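Local coordinates for 3-keto-5-aminohexanoate cleavage enzyme (Ralstonia eutropha, PDB 3C6C), which probably acts as a metal-dependent beta-keto acid cleavage enzyme, converting 3-keto-5-aminohexanoate, on a TIM-barrel scaffold that holds nickel in this crystal, at residues 177-183 with 203-207. Residues are numbered along the deposited sequence; the frame is centred on the assembly and turned at random.
Sequences QELGIKP and GLIDG. With EDO (1,2-ethanediol), chain E.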
# COMPACT_ATOMS: atom_id res chain seq x y z
N GLN A 177 15.25 25.75 -19.17
CA GLN A 177 14.24 25.96 -20.23
C GLN A 177 14.82 26.80 -21.34
O GLN A 177 14.70 26.48 -22.52
CB GLN A 177 13.01 26.70 -19.72
CG GLN A 177 12.06 25.84 -18.94
CD GLN A 177 10.87 26.63 -18.45
OE1 GLN A 177 11.03 27.59 -17.68
NE2 GLN A 177 9.68 26.25 -18.89
N GLU A 178 15.47 27.87 -20.92
CA GLU A 178 16.13 28.82 -21.84
C GLU A 178 17.20 28.16 -22.71
O GLU A 178 17.34 28.46 -23.89
CB GLU A 178 16.76 29.99 -21.05
CG GLU A 178 15.70 30.94 -20.50
CD GLU A 178 16.21 31.93 -19.47
OE1 GLU A 178 17.35 31.83 -19.00
OE2 GLU A 178 15.42 32.84 -19.11
N LEU A 179 17.94 27.25 -22.10
CA LEU A 179 19.07 26.55 -22.74
C LEU A 179 18.61 25.34 -23.55
O LEU A 179 19.38 24.73 -24.30
CB LEU A 179 20.09 26.07 -21.70
CG LEU A 179 20.95 27.17 -21.03
CD1 LEU A 179 21.69 26.58 -19.83
CD2 LEU A 179 21.91 27.83 -22.04
N GLY A 180 17.35 24.98 -23.35
CA GLY A 180 16.77 23.82 -24.06
C GLY A 180 17.18 22.46 -23.50
O GLY A 180 17.16 21.45 -24.20
N ILE A 181 17.51 22.47 -22.23
CA ILE A 181 17.95 21.27 -21.50
C ILE A 181 16.81 20.78 -20.61
O ILE A 181 16.19 21.56 -19.88
CB ILE A 181 19.22 21.58 -20.65
CG1 ILE A 181 20.37 22.11 -21.52
CG2 ILE A 181 19.64 20.38 -19.82
CD1 ILE A 181 21.54 22.67 -20.69
N LYS A 182 16.56 19.47 -20.66
CA LYS A 182 15.49 18.86 -19.86
C LYS A 182 16.03 18.50 -18.48
O LYS A 182 17.03 17.77 -18.37
CB LYS A 182 14.87 17.64 -20.56
CG LYS A 182 13.67 17.06 -19.83
CD LYS A 182 12.96 15.95 -20.63
CE LYS A 182 12.18 16.45 -21.77
NZ LYS A 182 11.11 17.41 -21.36
N PRO A 183 15.41 19.03 -17.41
CA PRO A 183 15.86 18.56 -16.11
C PRO A 183 15.34 17.18 -15.75
O PRO A 183 14.18 16.82 -16.03
CB PRO A 183 15.27 19.58 -15.13
CG PRO A 183 13.98 20.02 -15.80
CD PRO A 183 14.29 20.00 -17.29
N GLY A 203 4.84 26.61 -14.72
CA GLY A 203 5.31 26.72 -16.10
C GLY A 203 6.81 26.66 -16.25
O GLY A 203 7.36 27.21 -17.18
N LEU A 204 7.47 25.96 -15.34
CA LEU A 204 8.94 25.94 -15.31
C LEU A 204 9.53 24.63 -15.80
O LEU A 204 10.75 24.47 -15.85
CB LEU A 204 9.44 26.27 -13.90
CG LEU A 204 9.32 27.72 -13.44
CD1 LEU A 204 9.67 27.84 -11.98
CD2 LEU A 204 10.21 28.60 -14.28
N ILE A 205 8.65 23.74 -16.23
CA ILE A 205 9.03 22.40 -16.73
C ILE A 205 8.37 22.10 -18.07
O ILE A 205 7.17 21.89 -18.17
CB ILE A 205 8.66 21.26 -15.72
CG1 ILE A 205 9.26 21.51 -14.32
CG2 ILE A 205 9.05 19.87 -16.28
CD1 ILE A 205 10.77 21.30 -14.17
N ASP A 206 9.19 22.10 -19.11
CA ASP A 206 8.75 21.85 -20.48
C ASP A 206 8.49 20.39 -20.83
O ASP A 206 9.16 19.45 -20.39
CB ASP A 206 9.75 22.41 -21.47
CG ASP A 206 9.83 23.94 -21.45
OD1 ASP A 206 9.00 24.61 -20.77
OD2 ASP A 206 10.73 24.45 -22.13
N GLY A 207 7.50 20.22 -21.69
CA GLY A 207 7.22 18.92 -22.28
C GLY A 207 6.95 17.82 -21.28
O GLY A 207 6.25 18.01 -20.26
C1 EDO E . 19.97 20.11 -25.90
O1 EDO E . 20.68 19.82 -27.10
C2 EDO E . 20.39 21.45 -25.32
O2 EDO E . 20.12 22.49 -26.27
O HOH W 1 13.27 24.15 -22.93
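The amide nitrogen of Q177 reaches across to D206 and G203, tying two neighbouring alpha-to-beta connections of the TIM barrel: the turn from helix 166-179 into strand 182-187, and the loop between helix 190-201 and strand 210-214. NE2 of Q177 gives one bond to OD1 of D206 at 2.6 Å, approaching from above the carboxylate plane, and another to O of G203 at 3.0 Å. With both bonds given by NE2, the amide is limited in how it can turn, and its nitrogen side is identified. CG stands anti to the carbonyl carbon (chi1 -78°) and the chain runs extended beyond it, carrying the amide over the backbone of L204, whose O lies 3.4 Å from CD of Q177. Deeper in, CG of P183 meets CD1 of I205 at 3.8 Å, while L204 packs against R170 and A173 of helix 166-179 and L199 of helix 190-201. K182 bends at its last two torsions, bringing NZ to a hydrogen bond with V208 O. Both helices end in Schellman motifs, at G180 and G203, and the carbonyl that Q177 takes is that of the second glycine. A water also bridges the segments, donating to O of Q177 at 2.8 Å and to OD2 of D206 at 2.7 Å.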